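Local coordinates for hypothetical 27.5 kDa protein in SPX19-GCR2 intergenic region (Saccharomyces cerevisiae, PDB 1JZT) that catalyses the epimerization of the R and S forms of NAD(P)HX, a hydrated, damaged form of NAD(P)H, so that a dehydratase can repair both epimers, at residues Ala139-Gly142 with Phe143-Pro147; Val6-Ser9 with Lys10-Ala13; Gln104-His107 with Gln108-Phe112; Ala78-Leu81 with Lys82-Tyr86. All blocks are in the same frame, centred on the assembly; numbering follows the deposited sequence.

Contact 1 (Ala139-Gly142 with Phe143-Pro147); sequences AIFG and FSFKP
Phe141 and Phe145 meet at the base of a type I beta turn that runs from Gly142 to Phe145. The turn is closed by Phe145 N donating to Gly142 O at 2.9 Å. Closing the turn brings the two CB atoms to 4.0 Å, Phe141 CB against Phe145 CB, and their first torsions decide how the rings continue. Phe141 carries CG beside its own N (chi1 -70°), whereas Phe145 turns CG to the far side from its N (chi1 171°). The rings diverge from the two CB atoms with planes 15° apart, and they are slid past each other: the centroids of the Phe141 and Phe145 rings are 5.8 Å apart and there is little overlap. The closest ring atoms are Phe145 CD1 and Phe141 CD2, 4.0 Å apart. Ile140 CG2 lies over one face of the Phe141 ring, toward its rim.

Phe143 behaves differently, its ring heading away from the Phe141-Phe145 pair. Residues Gly142 to Pro147 are predicted to bind (6S)-NADPHX. The loop follows strand 133-139 and precedes helix 153-163; Phe141 N bonds to Thr176 OG1 and its ring meets Phe153 edge-to-face, while Phe143 reaches helix 9-19 at Ala12 and Asp16.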
loop_
_atom_site.group_PDB
_atom_site.type_symbol
_atom_site.label_atom_id
_atom_site.label_comp_id
_atom_site.label_asym_id
_atom_site.label_seq_id
_atom_site.Cartn_x
_atom_site.Cartn_y
_atom_site.Cartn_z
ATOM N N ALA A 139 3.074 1.372 3.694
ATOM C CA ALA A 139 2.862 2.375 2.662
ATOM C C ALA A 139 3.993 3.404 2.747
ATOM O O ALA A 139 3.769 4.610 2.598
ATOM C CB ALA A 139 1.502 3.062 2.865
ATOM N N ILE A 140 5.212 2.930 2.997
ATOM C CA ILE A 140 6.359 3.831 3.114
ATOM C C ILE A 140 6.801 4.388 1.764
ATOM O O ILE A 140 6.622 5.580 1.505
ATOM C CB ILE A 140 7.576 3.142 3.808
ATOM C CG1 ILE A 140 7.297 2.949 5.297
ATOM C CG2 ILE A 140 8.811 4.034 3.729
ATOM C CD1 ILE A 140 6.176 2.029 5.602
ATOM N N PHE A 141 7.378 3.542 0.912
ATOM C CA PHE A 141 7.825 3.984 -0.412
ATOM C C PHE A 141 7.267 3.135 -1.543
ATOM O O PHE A 141 7.151 1.917 -1.416
ATOM C CB PHE A 141 9.359 3.994 -0.500
ATOM C CG PHE A 141 10.006 5.065 0.321
ATOM C CD1 PHE A 141 9.633 6.397 0.164
ATOM C CD2 PHE A 141 10.976 4.745 1.263
ATOM C CE1 PHE A 141 10.218 7.396 0.932
ATOM C CE2 PHE A 141 11.568 5.739 2.038
ATOM C CZ PHE A 141 11.186 7.065 1.874
ATOM N N GLY A 142 6.938 3.798 -2.649
ATOM C CA GLY A 142 6.391 3.122 -3.809
ATOM C C GLY A 142 7.391 2.840 -4.918
ATOM O O GLY A 142 8.603 2.904 -4.708
ATOM N N PHE A 143 6.886 2.552 -6.114
ATOM C CA PHE A 143 7.745 2.218 -7.249
ATOM C C PHE A 143 8.796 3.267 -7.619
ATOM O O PHE A 143 9.699 2.986 -8.409
ATOM C CB PHE A 143 6.881 1.870 -8.472
ATOM C CG PHE A 143 6.259 3.059 -9.151
ATOM C CD1 PHE A 143 6.998 3.841 -10.033
ATOM C CD2 PHE A 143 4.927 3.388 -8.916
ATOM C CE1 PHE A 143 6.417 4.934 -10.678
ATOM C CE2 PHE A 143 4.334 4.477 -9.551
ATOM C CZ PHE A 143 5.080 5.253 -10.435
ATOM N N SER A 144 8.682 4.463 -7.046
ATOM C CA SER A 144 9.628 5.547 -7.312
ATOM C C SER A 144 10.806 5.501 -6.337
ATOM O O SER A 144 11.649 6.400 -6.327
ATOM C CB SER A 144 8.929 6.898 -7.172
ATOM O OG SER A 144 8.498 7.081 -5.834
ATOM N N PHE A 145 10.857 4.454 -5.520
ATOM C CA PHE A 145 11.923 4.294 -4.535
ATOM C C PHE A 145 13.292 4.120 -5.177
ATOM O O PHE A 145 13.439 3.403 -6.166
ATOM C CB PHE A 145 11.640 3.081 -3.636
ATOM C CG PHE A 145 12.789 2.708 -2.735
ATOM C CD1 PHE A 145 13.272 3.610 -1.789
ATOM C CD2 PHE A 145 13.399 1.458 -2.844
ATOM C CE1 PHE A 145 14.350 3.275 -0.962
ATOM C CE2 PHE A 145 14.476 1.110 -2.024
ATOM C CZ PHE A 145 14.953 2.021 -1.081
ATOM N N LYS A 146 14.293 4.776 -4.601
ATOM C CA LYS A 146 15.664 4.678 -5.093
ATOM C C LYS A 146 16.619 4.676 -3.903
ATOM O O LYS A 146 16.676 5.641 -3.143
ATOM C CB LYS A 146 15.987 5.852 -6.019
ATOM C CG LYS A 146 15.182 5.870 -7.311
ATOM N N PRO A 147 17.372 3.579 -3.721
ATOM C CA PRO A 147 18.326 3.460 -2.615
ATOM C C PRO A 147 19.469 4.467 -2.737
ATOM O O PRO A 147 19.710 5.015 -3.813
ATOM C CB PRO A 147 18.806 2.016 -2.733
ATOM C CG PRO A 147 18.750 1.772 -4.209
ATOM C CD PRO A 147 17.415 2.380 -4.577
#

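Contact 2 (Val6-Ser9 with Lys10-Ala13)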
loop_
_atom_site.group_PDB
_atom_site.type_symbol
_atom_site.label_atom_id
_atom_site.label_comp_id
_atom_site.label_asym_id
_atom_site.label_seq_id
_atom_site.Cartn_x
_atom_site.Cartn_y
_atom_site.Cartn_z
ATOM N N VAL A 6 4.487 -8.092 -15.940
ATOM C CA VAL A 6 4.902 -6.953 -15.131
ATOM C C VAL A 6 5.389 -5.782 -15.969
ATOM O O VAL A 6 5.663 -5.927 -17.157
ATOM C CB VAL A 6 6.034 -7.354 -14.154
ATOM C CG1 VAL A 6 5.527 -8.377 -13.156
ATOM C CG2 VAL A 6 7.214 -7.920 -14.933
ATOM N N VAL A 7 5.500 -4.622 -15.332
ATOM C CA VAL A 7 5.957 -3.419 -16.004
ATOM C C VAL A 7 7.119 -2.804 -15.226
ATOM O O VAL A 7 7.063 -2.687 -14.000
ATOM C CB VAL A 7 4.812 -2.387 -16.123
ATOM C CG1 VAL A 7 5.340 -1.081 -16.668
ATOM C CG2 VAL A 7 3.720 -2.935 -17.029
ATOM N N SER A 8 8.171 -2.429 -15.948
ATOM C CA SER A 8 9.367 -1.826 -15.353
ATOM C C SER A 8 9.028 -0.535 -14.619
ATOM O O SER A 8 8.018 0.101 -14.915
ATOM C CB SER A 8 10.379 -1.508 -16.453
ATOM O OG SER A 8 9.846 -0.518 -17.329
ATOM N N SER A 9 9.875 -0.136 -13.672
ATOM C CA SER A 9 9.629 1.098 -12.932
ATOM C C SER A 9 9.635 2.288 -13.893
ATOM O O SER A 9 8.903 3.266 -13.697
ATOM C CB SER A 9 10.688 1.298 -11.839
ATOM O OG SER A 9 11.989 1.371 -12.387
ATOM N N LYS A 10 10.455 2.197 -14.938
ATOM C CA LYS A 10 10.541 3.268 -15.929
ATOM C C LYS A 10 9.189 3.480 -16.615
ATOM O O LYS A 10 8.681 4.597 -16.662
ATOM C CB LYS A 10 11.605 2.935 -16.978
ATOM C CG LYS A 10 11.715 3.952 -18.101
ATOM C CD LYS A 10 12.688 3.472 -19.169
ATOM C CE LYS A 10 12.803 4.477 -20.303
ATOM N NZ LYS A 10 13.308 5.794 -19.821
ATOM N N LEU A 11 8.612 2.408 -17.153
ATOM C CA LEU A 11 7.317 2.515 -17.811
ATOM C C LEU A 11 6.227 2.884 -16.805
ATOM O O LEU A 11 5.278 3.590 -17.145
ATOM C CB LEU A 11 6.951 1.204 -18.509
ATOM C CG LEU A 11 7.574 0.981 -19.888
ATOM C CD1 LEU A 11 9.088 1.016 -19.777
ATOM C CD2 LEU A 11 7.103 -0.353 -20.448
ATOM N N ALA A 12 6.370 2.415 -15.568
ATOM C CA ALA A 12 5.391 2.712 -14.526
ATOM C C ALA A 12 5.288 4.224 -14.333
ATOM O O ALA A 12 4.194 4.763 -14.146
ATOM C CB ALA A 12 5.792 2.038 -13.219
ATOM N N ALA A 13 6.434 4.898 -14.381
ATOM C CA ALA A 13 6.483 6.345 -14.231
ATOM C C ALA A 13 5.840 7.004 -15.449
ATOM O O ALA A 13 5.146 8.011 -15.328
ATOM C CB ALA A 13 7.929 6.807 -14.075
#
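Ser8 is the N-cap of helix 9-19: its OG accepts from Leu11 N at 3.2 Å, with a nearly straight N-H...O angle of 169°. Placing OG between the backbone N and the carbonyl carbon (chi1 64°) turns the hydroxyl back over the first turn, where it can receive an amide that has no earlier helical carbonyl to bond. The backbone of the same residue also serves the helix, since Ser8 O accepts from Ala12 N at 2.9 Å. One residue later the pattern repeats with Ala13 N donating to Ser9 O at 3.0 Å, and the ladder of i to i+4 bonds is under way. The methyl of Ala12 rests close to both carbonyl oxygens, 3.4 Å from CB to Ser8 O and to Ser9 O.

Just ahead of the cap, Val7 adds an apolar contact. Its CG1 branch reaches forward to the base of the Leu11 side chain, the two side chains crossing at about a right angle, so the residue before the cap is packed against the third residue after it.

The next shell fixes these pieces from outside. Val7 pairs through its backbone with Pro201 and packs on Val200 and Phe232, and Ser9 OG is hydrogen-bonded to Asp181 OD2, which ties the first helical residue to a separate loop. Ala12 faces Phe143 of the predicted substrate-binding loop. At the Val7-Leu11 crossing the fit is tight, with Val7 CG1 only 3.3 Å from Leu11 CB.

Contact 3 (Gln104-His107 with Gln108-Phe112); sequences QLVH and QLNFF
Gln108 folds its side chain back along helix 100-111 and lays its amide beside Leu105, with OE1 3.6 Å from Leu105 CD2. CG lies beside the backbone N (chi1 -67°) and the chain beyond it is extended, a course that carries CG and CD past Gln104 O and leaves NE2 3.2 Å from that oxygen. Gln104 O is already bonded to Gln108 N at 3.0 Å, so the side chain runs over a carbonyl that its own backbone uses.

Two residues further on, Asn110 does much the same above Val106 and His107. Its ND2 comes to 4.0 Å from His107 CD2, with the amide and imidazole planes 38° apart, and to 4.1 Å from Val106 CG1. Asn110 N bonds to Val106 O and Phe111 N to His107 O, and Phe112, the first residue to leave helical angles, still bonds through N to Gln108 O.

The helix connects strands 88-91 and 116-117 in a beta-alpha-beta unit. Leu105 packs on Val76 and Arg79 of helix 69-83, and Leu109 on Val114. What holds the two halves together is thus backbone bonding, with both amide side chains contributing van der Waals contact and polar groups close to carbonyls already engaged in the helix.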
loop_
_atom_site.group_PDB
_atom_site.type_symbol
_atom_site.label_atom_id
_atom_site.label_comp_id
_atom_site.label_asym_id
_atom_site.label_seq_id
_atom_site.Cartn_x
_atom_site.Cartn_y
_atom_site.Cartn_z
ATOM N N GLN A 104 -5.118 17.441 3.329
ATOM C CA GLN A 104 -6.561 17.232 3.296
ATOM C C GLN A 104 -6.892 15.791 3.674
ATOM O O GLN A 104 -7.879 15.535 4.374
ATOM C CB GLN A 104 -7.109 17.555 1.906
ATOM C CG GLN A 104 -6.963 19.018 1.500
ATOM C CD GLN A 104 -7.384 19.261 0.061
ATOM O OE1 GLN A 104 -6.896 18.599 -0.860
ATOM N NE2 GLN A 104 -8.286 20.217 -0.143
ATOM N N LEU A 105 -6.062 14.851 3.222
ATOM C CA LEU A 105 -6.284 13.438 3.536
ATOM C C LEU A 105 -6.158 13.211 5.046
ATOM O O LEU A 105 -6.844 12.355 5.612
ATOM C CB LEU A 105 -5.296 12.549 2.761
ATOM C CG LEU A 105 -5.593 12.369 1.257
ATOM C CD1 LEU A 105 -4.464 11.618 0.575
ATOM C CD2 LEU A 105 -6.912 11.628 1.081
ATOM N N VAL A 106 -5.297 13.993 5.697
ATOM C CA VAL A 106 -5.119 13.882 7.143
ATOM C C VAL A 106 -6.343 14.440 7.862
ATOM O O VAL A 106 -6.802 13.877 8.857
ATOM C CB VAL A 106 -3.845 14.624 7.616
ATOM C CG1 VAL A 106 -3.787 14.672 9.147
ATOM C CG2 VAL A 106 -2.616 13.908 7.081
ATOM N N HIS A 107 -6.878 15.547 7.360
ATOM C CA HIS A 107 -8.071 16.120 7.969
ATOM C C HIS A 107 -9.217 15.118 7.850
ATOM O O HIS A 107 -10.040 14.993 8.753
ATOM C CB HIS A 107 -8.442 17.441 7.291
ATOM C CG HIS A 107 -7.518 18.572 7.625
ATOM N ND1 HIS A 107 -7.680 19.840 7.113
ATOM C CD2 HIS A 107 -6.429 18.629 8.430
ATOM C CE1 HIS A 107 -6.733 20.632 7.588
ATOM N NE2 HIS A 107 -5.962 19.921 8.389
ATOM N N GLN A 108 -9.267 14.395 6.737
ATOM C CA GLN A 108 -10.314 13.403 6.546
ATOM C C GLN A 108 -10.188 12.283 7.584
ATOM O O GLN A 108 -11.190 11.716 8.020
ATOM C CB GLN A 108 -10.252 12.848 5.121
ATOM C CG GLN A 108 -10.619 13.893 4.064
ATOM C CD GLN A 108 -10.157 13.515 2.670
ATOM O OE1 GLN A 108 -10.211 12.351 2.283
ATOM N NE2 GLN A 108 -9.712 14.506 1.904
ATOM N N LEU A 109 -8.961 11.969 7.989
ATOM C CA LEU A 109 -8.758 10.931 8.995
ATOM C C LEU A 109 -9.242 11.436 10.358
ATOM O O LEU A 109 -9.856 10.689 11.125
ATOM C CB LEU A 109 -7.276 10.528 9.058
ATOM C CG LEU A 109 -6.775 9.731 7.841
ATOM C CD1 LEU A 109 -5.274 9.511 7.924
ATOM C CD2 LEU A 109 -7.500 8.382 7.789
ATOM N N ASN A 110 -8.982 12.707 10.656
ATOM C CA ASN A 110 -9.425 13.284 11.927
ATOM C C ASN A 110 -10.951 13.230 11.970
ATOM O O ASN A 110 -11.550 12.896 12.996
ATOM C CB ASN A 110 -8.958 14.735 12.052
ATOM C CG ASN A 110 -7.454 14.874 11.940
ATOM O OD1 ASN A 110 -6.707 14.000 12.374
ATOM N ND2 ASN A 110 -7.003 15.984 11.369
ATOM N N PHE A 111 -11.564 13.560 10.837
ATOM C CA PHE A 111 -13.016 13.547 10.687
ATOM C C PHE A 111 -13.598 12.198 11.096
ATOM O O PHE A 111 -14.672 12.132 11.696
ATOM C CB PHE A 111 -13.371 13.855 9.228
ATOM C CG PHE A 111 -14.847 13.954 8.963
ATOM C CD1 PHE A 111 -15.673 14.703 9.799
ATOM C CD2 PHE A 111 -15.401 13.349 7.840
ATOM C CE1 PHE A 111 -17.023 14.850 9.517
ATOM C CE2 PHE A 111 -16.757 13.489 7.547
ATOM C CZ PHE A 111 -17.569 14.243 8.386
ATOM N N PHE A 112 -12.886 11.123 10.765
ATOM C CA PHE A 112 -13.315 9.764 11.089
ATOM C C PHE A 112 -12.712 9.241 12.381
ATOM O O PHE A 112 -12.828 8.054 12.699
ATOM C CB PHE A 112 -12.971 8.817 9.937
ATOM C CG PHE A 112 -14.013 8.781 8.869
ATOM C CD1 PHE A 112 -15.124 7.952 8.997
ATOM C CD2 PHE A 112 -13.926 9.624 7.767
ATOM C CE1 PHE A 112 -16.138 7.974 8.047
ATOM C CE2 PHE A 112 -14.939 9.653 6.811
ATOM C CZ PHE A 112 -16.044 8.827 6.952
#

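Contact 4 (Ala78-Leu81 with Lys82-Tyr86); sequences ARHL and KLFGY
Phe84 carries CG beside its backbone N (chi1 -66°), and this sends its ring back over the last turn of helix 69-83. One ring face lies above His80 O, which is 3.0 Å from Phe84 CG, while Phe84 CE2 meets His80 CB at 4.0 Å. The rings of His80 and Phe84 are oblique, their planes 41° apart. On another flank, Arg79 and Leu83 run side by side, with Leu83 CD1 4.1 Å from Arg79 CG.

The helix ends in a Schellman motif. Gly85 takes a positive phi (106°), a conformation in which a side chain would press on the preceding carbonyl, and the chain then turns so that Tyr86 N donates to Leu81 O at 2.9 Å. That turn also folds the Tyr86 ring back on Leu81, whose CD2 lies over a ring face, 4.1 Å from Tyr86 CD1.

Helix 69-83 links strands 60-65 and 88-91; helix 28-46, outside that unit, flanks its end through Ala40, Val43 and Cys44. Glu33 OE1 forms a salt bridge with Arg79 NH2 and its OE2 is hydrogen-bonded to His80 NE2, and Tyr86 OH bonds to Phe47 O. The polar ends of Arg79, His80 and Tyr86 are thus engaged by partners outside the segment; the Glu33 carboxylate would probably favour positive charge on His80, while apolar contacts and the capped backbone finish the helix.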
loop_
_atom_site.group_PDB
_atom_site.type_symbol
_atom_site.label_atom_id
_atom_site.label_comp_id
_atom_site.label_asym_id
_atom_site.label_seq_id
_atom_site.Cartn_x
_atom_site.Cartn_y
_atom_site.Cartn_z
ATOM N N ALA A 78 -6.526 3.935 5.182
ATOM C CA ALA A 78 -6.886 4.033 6.583
ATOM C C ALA A 78 -8.331 4.485 6.797
ATOM O O ALA A 78 -9.014 3.977 7.692
ATOM C CB ALA A 78 -5.925 4.979 7.297
ATOM N N ARG A 79 -8.796 5.435 5.991
ATOM C CA ARG A 79 -10.174 5.932 6.113
ATOM C C ARG A 79 -11.181 4.852 5.712
ATOM O O ARG A 79 -12.193 4.664 6.386
ATOM C CB ARG A 79 -10.357 7.202 5.255
ATOM C CG ARG A 79 -11.819 7.646 5.017
ATOM C CD ARG A 79 -11.872 9.103 4.536
ATOM N NE ARG A 79 -10.821 9.383 3.562
ATOM C CZ ARG A 79 -10.870 9.037 2.280
ATOM N NH1 ARG A 79 -11.931 8.398 1.797
ATOM N NH2 ARG A 79 -9.840 9.313 1.487
ATOM N N HIS A 80 -10.911 4.131 4.628
ATOM C CA HIS A 80 -11.835 3.082 4.216
ATOM C C HIS A 80 -11.880 1.950 5.239
ATOM O O HIS A 80 -12.942 1.389 5.497
ATOM C CB HIS A 80 -11.472 2.555 2.824
ATOM C CG HIS A 80 -11.874 3.486 1.725
ATOM N ND1 HIS A 80 -13.185 3.632 1.317
ATOM C CD2 HIS A 80 -11.158 4.385 1.010
ATOM C CE1 HIS A 80 -13.256 4.581 0.404
ATOM N NE2 HIS A 80 -12.039 5.056 0.199
ATOM N N LEU A 81 -10.733 1.629 5.833
ATOM C CA LEU A 81 -10.683 0.573 6.843
ATOM C C LEU A 81 -11.528 0.946 8.048
ATOM O O LEU A 81 -12.150 0.083 8.673
ATOM C CB LEU A 81 -9.245 0.325 7.293
ATOM C CG LEU A 81 -8.355 -0.422 6.294
ATOM C CD1 LEU A 81 -6.919 -0.459 6.811
ATOM C CD2 LEU A 81 -8.896 -1.832 6.104
ATOM N N LYS A 82 -11.547 2.234 8.378
ATOM C CA LYS A 82 -12.345 2.703 9.505
ATOM C C LYS A 82 -13.814 2.489 9.136
ATOM O O LYS A 82 -14.595 1.985 9.937
ATOM C CB LYS A 82 -12.070 4.188 9.771
ATOM C CG LYS A 82 -12.822 4.764 10.960
ATOM C CD LYS A 82 -12.327 4.171 12.267
ATOM C CE LYS A 82 -13.094 4.725 13.454
ATOM N NZ LYS A 82 -12.572 4.141 14.721
ATOM N N LEU A 83 -14.182 2.857 7.912
ATOM C CA LEU A 83 -15.555 2.684 7.463
ATOM C C LEU A 83 -15.920 1.203 7.395
ATOM O O LEU A 83 -17.058 0.826 7.682
ATOM C CB LEU A 83 -15.754 3.349 6.095
ATOM C CG LEU A 83 -15.892 4.878 6.166
ATOM C CD1 LEU A 83 -15.364 5.518 4.902
ATOM C CD2 LEU A 83 -17.355 5.244 6.402
ATOM N N PHE A 84 -14.948 0.366 7.033
ATOM C CA PHE A 84 -15.174 -1.072 6.921
ATOM C C PHE A 84 -15.312 -1.786 8.269
ATOM O O PHE A 84 -15.611 -2.981 8.313
ATOM C CB PHE A 84 -14.049 -1.741 6.111
ATOM C CG PHE A 84 -14.002 -1.330 4.660
ATOM C CD1 PHE A 84 -15.113 -0.760 4.041
ATOM C CD2 PHE A 84 -12.843 -1.531 3.905
ATOM C CE1 PHE A 84 -15.073 -0.388 2.697
ATOM C CE2 PHE A 84 -12.793 -1.163 2.560
ATOM C CZ PHE A 84 -13.910 -0.591 1.954
ATOM N N GLY A 85 -15.082 -1.071 9.364
ATOM C CA GLY A 85 -15.225 -1.692 10.670
ATOM C C GLY A 85 -13.946 -2.016 11.420
ATOM O O GLY A 85 -14.001 -2.593 12.508
ATOM N N TYR A 86 -12.797 -1.658 10.854
ATOM C CA TYR A 86 -11.522 -1.924 11.518
ATOM C C TYR A 86 -11.098 -0.761 12.413
ATOM O O TYR A 86 -11.733 0.294 12.424
ATOM C CB TYR A 86 -10.424 -2.207 10.487
ATOM C CG TYR A 86 -10.665 -3.459 9.673
ATOM C CD1 TYR A 86 -11.612 -3.475 8.652
ATOM C CD2 TYR A 86 -9.984 -4.643 9.955
ATOM C CE1 TYR A 86 -11.882 -4.636 7.932
ATOM C CE2 TYR A 86 -10.243 -5.817 9.243
ATOM C CZ TYR A 86 -11.194 -5.808 8.239
ATOM O OH TYR A 86 -11.487 -6.960 7.559
#

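In the fold
Along the chain the order is contact 2, contact 4, contact 3 and contact 1. Contacts 3 and 4 lie on the same side of the chain's centre, 12 Å apart between centres, on helices 100-111 and 69-83 of consecutive beta-alpha-beta units; they touch where Gln108 OE1 is 3.2 Å from Arg79 NH2 and Phe112 packs on Leu83. Contacts 1 and 2 form a second pair, with centres 13 Å apart, joined by Phe143 resting on Ala12 and Ala13. About 24 Å separates the centre of contact 1 from those of contacts 3 and 4. One pair thus builds helices of the Rossmann-like layer; in the other, contact 1 holds part of the predicted (6S)-NADPHX site and contact 2 packs beside it.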